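Local coordinates for protein leukotriene A-4 hydrolase (PDB 2XQ0) that preferentially cleaves di- and tripeptides from their amino end as a zinc aminopeptidase of the M1 family and also shows low epoxide hydrolase activity in vitro, at residues Glu240-Val243 / Glu244-Ile247; Arg231-Asp234 / Cys235-Glu238; His339-Pro342 / Thr343-Ser347. All blocks are in the same frame, centred on the assembly; numbering follows the deposited sequence.

In the fold
From the N terminus, the first contact met is interaction 2 (231-238), within helix 229-239. A short loop then leads to interaction 1 (240-247), which spans the start of helix 243-253, so that two consecutive helices carry adjoining contacts whose centres lie 14 Å apart. Interaction 3 (339-347) comes much later, where helix 321-339 ends at a glycine and helix 341-360 begins. The three follow in series; each closes only single turns of chain, interaction 1 at the passage from loop to helix, and none nests in or crosses another. Interaction 2 rests on strands 215-220 and 223-227, interaction 1 on the zinc-binding helix 297-311 and on helix 321-339, and interaction 3 faces helix 469-484.

Interaction 1. Residues Glu240-Val243 / Glu244-Ile247; sequences ENDV and EKFI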
ATOM      1  N   GLU A 240       5.824  16.427  12.389  1.00 20.25           N
ATOM      2  CA  GLU A 240       5.163  17.197  13.458  1.00 23.53           C
ATOM      3  C   GLU A 240       4.544  18.491  12.963  1.00 28.06           C
ATOM      4  O   GLU A 240       3.745  19.100  13.675  1.00 27.52           O
ATOM      5  CB  GLU A 240       6.134  17.547  14.593  1.00 24.64           C
ATOM      6  CG  GLU A 240       7.166  18.575  14.184  1.00 23.73           C
ATOM      7  CD  GLU A 240       8.252  18.814  15.247  1.00 36.95           C
ATOM      8  OE1 GLU A 240       8.111  18.370  16.414  1.00 37.63           O
ATOM      9  OE2 GLU A 240       9.261  19.452  14.901  1.00 38.55           O
ATOM     10  N   ASN A 241       4.933  18.931  11.770  1.00 25.85           N
ATOM     11  CA  ASN A 241       4.454  20.210  11.257  1.00 33.45           C
ATOM     12  C   ASN A 241       3.220  20.027  10.400  1.00 38.50           C
ATOM     13  O   ASN A 241       2.592  20.996  10.021  1.00 31.44           O
ATOM     14  CB  ASN A 241       5.531  20.906  10.426  1.00 36.06           C
ATOM     15  CG  ASN A 241       5.043  22.214   9.798  1.00 52.67           C
ATOM     16  OD1 ASN A 241       4.837  23.214  10.493  1.00 39.10           O
ATOM     17  ND2 ASN A 241       4.868  22.212   8.473  1.00 56.25           N
ATOM     18  N   ASP A 242       2.861  18.782  10.103  1.00 34.21           N
ATOM     19  CA  ASP A 242       1.909  18.549   9.031  1.00 33.19           C
ATOM     20  C   ASP A 242       0.818  17.523   9.311  1.00 30.04           C
ATOM     21  O   ASP A 242      -0.218  17.572   8.669  1.00 26.24           O
ATOM     22  CB  ASP A 242       2.656  18.154   7.751  1.00 34.30           C
ATOM     23  CG  ASP A 242       3.315  19.343   7.067  1.00 46.50           C
ATOM     24  OD1 ASP A 242       2.620  20.022   6.277  1.00 51.64           O
ATOM     25  OD2 ASP A 242       4.521  19.603   7.316  1.00 36.44           O
ATOM     26  N   VAL A 243       1.054  16.581  10.227  1.00 26.65           N
ATOM     27  CA  VAL A 243       0.094  15.490  10.410  1.00 22.87           C
ATOM     28  C   VAL A 243      -1.261  16.009  10.907  1.00 27.99           C
ATOM     29  O   VAL A 243      -2.293  15.595  10.408  1.00 23.58           O
ATOM     30  CB  VAL A 243       0.629  14.284  11.278  1.00 23.18           C
ATOM     31  CG1 VAL A 243       1.090  14.732  12.640  1.00 32.25           C
ATOM     32  CG2 VAL A 243      -0.448  13.187  11.415  1.00 22.94           C
ATOM     33  N   GLU A 244      -1.283  16.937  11.861  1.00 26.72           N
ATOM     34  CA  GLU A 244      -2.592  17.367  12.337  1.00 28.37           C
ATOM     35  C   GLU A 244      -3.337  18.133  11.252  1.00 29.60           C
ATOM     36  O   GLU A 244      -4.546  17.999  11.116  1.00 28.24           O
ATOM     37  CB  GLU A 244      -2.520  18.148  13.642  1.00 34.22           C
ATOM     38  CG  GLU A 244      -3.867  18.653  14.117  1.00 38.61           C
ATOM     39  CD  GLU A 244      -4.788  17.555  14.636  1.00 44.85           C
ATOM     40  OE1 GLU A 244      -4.347  16.393  14.787  1.00 44.62           O
ATOM     41  OE2 GLU A 244      -5.970  17.866  14.904  1.00 44.75           O
ATOM     42  N   LYS A 245      -2.607  18.904  10.459  1.00 26.91           N
ATOM     43  CA  LYS A 245      -3.196  19.603   9.326  1.00 25.96           C
ATOM     44  C   LYS A 245      -3.842  18.630   8.332  1.00 22.55           C
ATOM     45  O   LYS A 245      -4.942  18.878   7.851  1.00 25.16           O
ATOM     46  CB  LYS A 245      -2.136  20.472   8.644  1.00 25.87           C
ATOM     47  CG  LYS A 245      -2.576  21.151   7.363  1.00 40.33           C
ATOM     48  CD  LYS A 245      -1.530  22.168   6.920  1.00 48.38           C
ATOM     49  CE  LYS A 245      -0.152  21.530   6.802  1.00 51.42           C
ATOM     50  NZ  LYS A 245       0.960  22.537   6.913  1.00 55.31           N
ATOM     51  N   PHE A 246      -3.163  17.522   8.021  1.00 23.22           N
ATOM     52  CA  PHE A 246      -3.752  16.493   7.175  1.00 24.52           C
ATOM     53  C   PHE A 246      -5.031  15.933   7.788  1.00 25.93           C
ATOM     54  O   PHE A 246      -6.054  15.757   7.099  1.00 23.21           O
ATOM     55  CB  PHE A 246      -2.784  15.331   6.957  1.00 19.71           C
ATOM     56  CG  PHE A 246      -1.696  15.619   5.974  1.00 25.95           C
ATOM     57  CD1 PHE A 246      -1.755  16.716   5.149  1.00 38.07           C
ATOM     58  CD2 PHE A 246      -0.594  14.773   5.882  1.00 43.96           C
ATOM     59  CE1 PHE A 246      -0.729  16.975   4.238  1.00 45.85           C
ATOM     60  CE2 PHE A 246       0.430  15.027   4.978  1.00 42.85           C
ATOM     61  CZ  PHE A 246       0.358  16.131   4.155  1.00 37.99           C
ATOM     62  N   ILE A 247      -4.990  15.622   9.078  1.00 22.94           N
ATOM     63  CA  ILE A 247      -6.176  15.025   9.669  1.00 20.44           C
ATOM     64  C   ILE A 247      -7.356  15.975   9.546  1.00 21.98           C
ATOM     65  O   ILE A 247      -8.419  15.582   9.073  1.00 23.22           O
ATOM     66  CB  ILE A 247      -5.991  14.586  11.130  1.00 21.56           C
ATOM     67  CG1 ILE A 247      -4.853  13.580  11.247  1.00 24.08           C
ATOM     68  CG2 ILE A 247      -7.285  13.902  11.624  1.00 26.08           C
ATOM     69  CD1 ILE A 247      -4.573  13.157  12.672  1.00 23.75           C
TER
HETATM   70  O   HOH W   1       0.900  17.865  13.678  1.00 28.87           O
HETATM   71  O   HOH W   2      -0.064  19.993  11.513  1.00 34.72           O
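The backbone oxygen of D242 receives F246 N at 3.0 Å, a nearly straight bond with an N-H...O angle of 163°. It is the first i to i+4 bond of helix 243-253, and V243 O to I247 N repeats it one residue on. D242 occupies the N-cap position, yet its side chain makes no capping bond. With CG beside the backbone N and anti to the carbonyl carbon (chi1 -76°), its carboxylate runs alongside K245 instead, and OD1 meets NZ at 3.1 Å in a salt bridge whose hydrogen bond is weak. The other oxygen, OD2, takes N241 ND2 at 2.9 Å from above the carboxylate plane. Water serves the first turn: water 1 joins E240 O to E244 N, and water 2 joins N241 O, weakly, to K245 N.

Inward, F246 lays one ring face against D242 O, which stands 3.6 Å above the plane toward the rim, while I247 CD1 approaches V243 CG2 at 4.3 Å. Phenylalanine and isoleucine suit this buried side, for both touch L303 on helix 297-311, which carries the zinc-binding H301 and H305. E244 OE2 turns to R222 in a salt bridge and to Q248 in a hydrogen bond. A negative D242 beside the helix start would probably interact favourably with the helix dipole as well as with the lysine charge.

Interaction 2. Residues Arg231-Asp234 / Cys235-Glu238; sequences RLKD and CQWE
Helix 229-239 carries this contact along two successive turns; on it K233 and Q236 lie side by side and point the same way, Q236 over the edge strand 215-220. K233 NZ gives a hydrogen bond of 3.0 Å to Q236 OE1, reaching the oxygen at a C=O...N angle of 135° and tilted 18° from the carbonyl plane. The lysine bends at chi2 (-70°), which brings CD to 3.3 Å from the same OE1. Glutamine suits the place because its amide has two ends: OE1 takes the ammonium, while NE2 bonds to P218 O on that strand. Shortening Q236 to an alanine is likely to leave K233 NZ without this acceptor and P218 O without its amide donor, and to open a gap beside A217 and I219.

Beneath them the backbone keeps the i to i+4 bonds of an alpha-helix, from C235 N to R231 O as far as E238 N to D234 O, the latter 3.1 Å apart, where E238 N also has a weak bond to C235 O. The buried face packs on the sheet: C235, small enough for a close approach, touches V225 and T227 of strand 223-227. Its SG also comes within 3.3 Å of R231 CG, a tight contact at the foot of an arginine that ends in a salt bridge with D269. Near the C-terminal end, water 3 donates to D234 O at 2.7 Å and to E238 OE1, and the E238 carboxylate is further held by backbone N-H groups of A290, H291 and R293. W237 makes a cation-pi contact with R293.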
ATOM      1  N   ARG A 231      16.677   7.311  15.140  1.00 33.73           N
ATOM      2  CA  ARG A 231      15.972   8.022  14.079  1.00 31.25           C
ATOM      3  C   ARG A 231      14.790   8.827  14.621  1.00 31.70           C
ATOM      4  O   ARG A 231      14.120   9.553  13.875  1.00 30.17           O
ATOM      5  CB  ARG A 231      15.471   6.996  13.054  1.00 41.43           C
ATOM      6  CG  ARG A 231      14.667   7.576  11.914  1.00 56.44           C
ATOM      7  CD  ARG A 231      14.920   6.796  10.643  1.00 55.67           C
ATOM      8  NE  ARG A 231      14.696   5.370  10.836  1.00 45.44           N
ATOM      9  CZ  ARG A 231      15.325   4.426  10.145  1.00 40.48           C
ATOM     10  NH1 ARG A 231      16.221   4.761   9.222  1.00 38.04           N
ATOM     11  NH2 ARG A 231      15.054   3.149  10.372  1.00 34.48           N
ATOM     12  N   LEU A 232      14.540   8.704  15.918  1.00 26.85           N
ATOM     13  CA  LEU A 232      13.331   9.271  16.531  1.00 26.35           C
ATOM     14  C   LEU A 232      13.132  10.763  16.287  1.00 31.04           C
ATOM     15  O   LEU A 232      12.075  11.191  15.826  1.00 29.37           O
ATOM     16  CB  LEU A 232      13.289   8.954  18.029  1.00 24.75           C
ATOM     17  CG  LEU A 232      12.070   9.517  18.761  1.00 29.80           C
ATOM     18  CD1 LEU A 232      10.802   8.764  18.364  1.00 29.40           C
ATOM     19  CD2 LEU A 232      12.285   9.450  20.271  1.00 30.49           C
ATOM     20  N   LYS A 233      14.141  11.574  16.580  1.00 26.48           N
ATOM     21  CA  LYS A 233      13.969  13.007  16.407  1.00 23.60           C
ATOM     22  C   LYS A 233      13.866  13.418  14.941  1.00 23.57           C
ATOM     23  O   LYS A 233      13.141  14.343  14.613  1.00 27.89           O
ATOM     24  CB  LYS A 233      15.065  13.789  17.143  1.00 30.23           C
ATOM     25  CG  LYS A 233      14.951  13.666  18.646  1.00 33.11           C
ATOM     26  CD  LYS A 233      13.731  14.425  19.185  1.00 30.95           C
ATOM     27  CE  LYS A 233      13.241  13.827  20.514  1.00 30.74           C
ATOM     28  NZ  LYS A 233      12.159  14.679  21.095  1.00 32.46           N
ATOM     29  N   ASP A 234      14.550  12.716  14.044  1.00 25.56           N
ATOM     30  CA  ASP A 234      14.398  13.026  12.627  1.00 28.62           C
ATOM     31  C   ASP A 234      12.951  12.782  12.188  1.00 30.11           C
ATOM     32  O   ASP A 234      12.381  13.552  11.404  1.00 24.63           O
ATOM     33  CB  ASP A 234      15.331  12.170  11.766  1.00 32.40           C
ATOM     34  CG  ASP A 234      16.793  12.581  11.883  1.00 46.50           C
ATOM     35  OD1 ASP A 234      17.062  13.745  12.228  1.00 40.57           O
ATOM     36  OD2 ASP A 234      17.678  11.736  11.623  1.00 55.05           O
ATOM     37  N   CYS A 235      12.367  11.693  12.673  1.00 32.11           N
ATOM     38  CA  CYS A 235      10.995  11.336  12.302  1.00 28.96           C
ATOM     39  C   CYS A 235      10.029  12.361  12.860  1.00 26.18           C
ATOM     40  O   CYS A 235       9.111  12.793  12.183  1.00 28.03           O
ATOM     41  CB  CYS A 235      10.651   9.956  12.852  1.00 18.28           C
ATOM     42  SG  CYS A 235      11.507   8.631  11.991  1.00 31.70           S
ATOM     43  N   GLN A 236      10.251  12.760  14.108  1.00 29.03           N
ATOM     44  CA  GLN A 236       9.379  13.744  14.746  1.00 20.57           C
ATOM     45  C   GLN A 236       9.357  15.040  13.954  1.00 27.20           C
ATOM     46  O   GLN A 236       8.291  15.633  13.717  1.00 26.41           O
ATOM     47  CB  GLN A 236       9.802  13.987  16.200  1.00 25.69           C
ATOM     48  CG  GLN A 236       8.847  14.878  16.977  1.00 27.09           C
ATOM     49  CD  GLN A 236       9.357  15.207  18.363  1.00 33.64           C
ATOM     50  OE1 GLN A 236      10.555  15.152  18.623  1.00 35.30           O
ATOM     51  NE2 GLN A 236       8.449  15.543  19.258  1.00 31.80           N
ATOM     52  N   TRP A 237      10.530  15.485  13.519  1.00 28.80           N
ATOM     53  CA  TRP A 237      10.595  16.739  12.788  1.00 25.41           C
ATOM     54  C   TRP A 237       9.864  16.600  11.456  1.00 27.54           C
ATOM     55  O   TRP A 237       9.205  17.522  11.006  1.00 28.67           O
ATOM     56  CB  TRP A 237      12.052  17.168  12.552  1.00 28.53           C
ATOM     57  CG  TRP A 237      12.147  18.490  11.843  1.00 37.25           C
ATOM     58  CD1 TRP A 237      12.187  19.728  12.421  1.00 40.16           C
ATOM     59  CD2 TRP A 237      12.203  18.704  10.428  1.00 31.95           C
ATOM     60  NE1 TRP A 237      12.263  20.701  11.449  1.00 40.87           N
ATOM     61  CE2 TRP A 237      12.283  20.098  10.218  1.00 33.26           C
ATOM     62  CE3 TRP A 237      12.206  17.853   9.317  1.00 30.07           C
ATOM     63  CZ2 TRP A 237      12.349  20.658   8.943  1.00 26.17           C
ATOM     64  CZ3 TRP A 237      12.270  18.411   8.048  1.00 35.93           C
ATOM     65  CH2 TRP A 237      12.346  19.804   7.874  1.00 35.59           C
ATOM     66  N   GLU A 238       9.968  15.435  10.834  1.00 26.44           N
ATOM     67  CA  GLU A 238       9.429  15.272   9.486  1.00 33.09           C
ATOM     68  C   GLU A 238       7.902  15.340   9.483  1.00 31.78           C
ATOM     69  O   GLU A 238       7.303  15.790   8.509  1.00 28.00           O
ATOM     70  CB  GLU A 238       9.912  13.969   8.846  1.00 37.59           C
ATOM     71  CG  GLU A 238       9.815  13.933   7.312  1.00 37.60           C
ATOM     72  CD  GLU A 238      11.092  14.451   6.624  1.00 39.97           C
ATOM     73  OE1 GLU A 238      12.106  14.646   7.321  1.00 37.86           O
ATOM     74  OE2 GLU A 238      11.081  14.648   5.390  1.00 38.05           O
TER
HETATM   75  O   HOH W   3      13.956  14.644   9.522  1.00 28.27           O

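Interaction 3. Residues His339-Pro342 / Thr343-Ser347; sequences HGEP and TRHFS
E341 meets R344 and H345 in the first turn of helix 341-360, just after G340, the N-cap residue, whose positive phi of 104° suits glycine because a CB would be jammed against the preceding carbonyl oxygen. From CB, directed away from the following turn, the glutamate chain places CG anti to the carbonyl carbon (chi1 -80°) and bends at chi2, which carries the carboxylate forward toward the next turn. CD then lies in the guanidinium plane of R344, 3.4 Å from NE at its edge, with the two flat groups turned 78° apart. At the tip, OE2 takes NE at 3.0 Å on its syn lone pair, the main bond of the salt bridge; the remaining bonds, OE2 to NH2 and OE1 to NE and NH2, are weak. The carboxylate is shared, for OE1 also pairs with K407, just as R344 NH2 pairs with E401. OE2 further faces the edge of the H345 ring, in its plane, and H345 ND1 is hydrogen-bonded to I467 N.

P342 fits the first turn, where its lack of an N-H costs no helical bond, and its carbonyl accepts F346 N. F346, buried, packs on L470 and L513 of helices 469-484 and 508-519. Toward the helix start, T343 OG1 sits 3.4 Å from H339 CB and 2.6 Å from water 4, which donates to H339 O at 2.7 Å.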
ATOM      1  N   HIS A 339      -2.774  22.574  -1.006  1.00 25.69           N
ATOM      2  CA  HIS A 339      -1.854  23.176  -1.955  1.00 26.68           C
ATOM      3  C   HIS A 339      -2.497  23.777  -3.220  1.00 28.51           C
ATOM      4  O   HIS A 339      -1.845  24.498  -3.948  1.00 31.42           O
ATOM      5  CB  HIS A 339      -0.801  22.152  -2.359  1.00 28.38           C
ATOM      6  CG  HIS A 339       0.014  21.643  -1.214  1.00 33.43           C
ATOM      7  ND1 HIS A 339       0.883  22.445  -0.506  1.00 29.91           N
ATOM      8  CD2 HIS A 339       0.103  20.409  -0.659  1.00 33.45           C
ATOM      9  CE1 HIS A 339       1.468  21.729   0.438  1.00 36.46           C
ATOM     10  NE2 HIS A 339       1.016  20.490   0.361  1.00 34.68           N
ATOM     11  N   GLY A 340      -3.761  23.482  -3.479  1.00 24.97           N
ATOM     12  CA  GLY A 340      -4.420  24.006  -4.661  1.00 30.64           C
ATOM     13  C   GLY A 340      -4.573  22.979  -5.770  1.00 22.45           C
ATOM     14  O   GLY A 340      -3.897  21.945  -5.780  1.00 22.47           O
ATOM     15  N   GLU A 341      -5.450  23.278  -6.724  1.00 28.65           N
ATOM     16  CA  GLU A 341      -5.773  22.353  -7.798  1.00 26.21           C
ATOM     17  C   GLU A 341      -4.584  21.968  -8.673  1.00 24.59           C
ATOM     18  O   GLU A 341      -4.502  20.817  -9.112  1.00 22.31           O
ATOM     19  CB  GLU A 341      -6.942  22.867  -8.655  1.00 32.33           C
ATOM     20  CG  GLU A 341      -8.302  22.627  -8.035  1.00 37.18           C
ATOM     21  CD  GLU A 341      -8.600  21.147  -7.837  1.00 43.78           C
ATOM     22  OE1 GLU A 341      -9.339  20.803  -6.895  1.00 52.47           O
ATOM     23  OE2 GLU A 341      -8.102  20.326  -8.625  1.00 40.65           O
ATOM     24  N   PRO A 342      -3.651  22.907  -8.928  1.00 22.62           N
ATOM     25  CA  PRO A 342      -2.525  22.483  -9.772  1.00 20.30           C
ATOM     26  C   PRO A 342      -1.719  21.341  -9.161  1.00 23.03           C
ATOM     27  O   PRO A 342      -1.192  20.498  -9.895  1.00 26.04           O
ATOM     28  CB  PRO A 342      -1.676  23.752  -9.879  1.00 22.53           C
ATOM     29  CG  PRO A 342      -2.671  24.855  -9.760  1.00 23.35           C
ATOM     30  CD  PRO A 342      -3.639  24.366  -8.709  1.00 17.49           C
ATOM     31  N   THR A 343      -1.610  21.335  -7.836  1.00 21.99           N
ATOM     32  CA  THR A 343      -0.921  20.268  -7.124  1.00 29.85           C
ATOM     33  C   THR A 343      -1.694  18.945  -7.220  1.00 22.50           C
ATOM     34  O   THR A 343      -1.105  17.897  -7.508  1.00 22.77           O
ATOM     35  CB  THR A 343      -0.679  20.664  -5.647  1.00 30.24           C
ATOM     36  OG1 THR A 343       0.132  21.838  -5.610  1.00 32.79           O
ATOM     37  CG2 THR A 343       0.041  19.558  -4.886  1.00 28.77           C
ATOM     38  N   ARG A 344      -3.008  18.984  -6.999  1.00 16.58           N
ATOM     39  CA  ARG A 344      -3.810  17.769  -7.132  1.00 18.24           C
ATOM     40  C   ARG A 344      -3.660  17.192  -8.539  1.00 19.52           C
ATOM     41  O   ARG A 344      -3.476  15.986  -8.727  1.00 21.00           O
ATOM     42  CB  ARG A 344      -5.296  18.038  -6.838  1.00 21.34           C
ATOM     43  CG  ARG A 344      -6.195  16.853  -7.255  1.00 27.50           C
ATOM     44  CD  ARG A 344      -7.555  16.878  -6.566  1.00 27.51           C
ATOM     45  NE  ARG A 344      -8.514  17.751  -7.244  1.00 30.12           N
ATOM     46  CZ  ARG A 344      -9.726  17.355  -7.619  1.00 25.97           C
ATOM     47  NH1 ARG A 344     -10.113  16.109  -7.384  1.00 23.86           N
ATOM     48  NH2 ARG A 344     -10.552  18.192  -8.227  1.00 27.46           N
ATOM     49  N   HIS A 345      -3.762  18.064  -9.532  1.00 19.95           N
ATOM     50  CA  HIS A 345      -3.692  17.642 -10.921  1.00 20.61           C
ATOM     51  C   HIS A 345      -2.308  17.117 -11.290  1.00 22.66           C
ATOM     52  O   HIS A 345      -2.187  16.170 -12.059  1.00 19.63           O
ATOM     53  CB  HIS A 345      -4.096  18.798 -11.836  1.00 21.55           C
ATOM     54  CG  HIS A 345      -5.571  19.041 -11.862  1.00 23.20           C
ATOM     55  ND1 HIS A 345      -6.316  18.973 -13.017  1.00 24.77           N
ATOM     56  CD2 HIS A 345      -6.449  19.298 -10.866  1.00 23.52           C
ATOM     57  CE1 HIS A 345      -7.586  19.207 -12.739  1.00 28.92           C
ATOM     58  NE2 HIS A 345      -7.693  19.402 -11.437  1.00 29.44           N
ATOM     59  N   PHE A 346      -1.259  17.735 -10.756  1.00 20.66           N
ATOM     60  CA  PHE A 346       0.098  17.227 -10.996  1.00 17.61           C
ATOM     61  C   PHE A 346       0.202  15.792 -10.479  1.00 20.97           C
ATOM     62  O   PHE A 346       0.751  14.909 -11.124  1.00 20.28           O
ATOM     63  CB  PHE A 346       1.137  18.121 -10.297  1.00 22.43           C
ATOM     64  CG  PHE A 346       2.559  17.648 -10.474  1.00 26.97           C
ATOM     65  CD1 PHE A 346       3.208  17.795 -11.693  1.00 31.99           C
ATOM     66  CD2 PHE A 346       3.232  17.033  -9.438  1.00 36.08           C
ATOM     67  CE1 PHE A 346       4.506  17.350 -11.860  1.00 36.41           C
ATOM     68  CE2 PHE A 346       4.534  16.597  -9.599  1.00 33.89           C
ATOM     69  CZ  PHE A 346       5.172  16.750 -10.808  1.00 26.33           C
ATOM     70  N   SER A 347      -0.327  15.553  -9.295  1.00 16.24           N
ATOM     71  CA  SER A 347      -0.274  14.201  -8.733  1.00 20.94           C
ATOM     72  C   SER A 347      -1.023  13.207  -9.654  1.00 24.75           C
ATOM     73  O   SER A 347      -0.558  12.084  -9.876  1.00 22.19           O
ATOM     74  CB  SER A 347      -0.832  14.222  -7.296  1.00 24.48           C
ATOM     75  OG  SER A 347      -1.022  12.917  -6.788  1.00 34.62           O
TER
HETATM   76  O   HOH W   4      -0.972  23.997  -6.418  1.00 27.98           O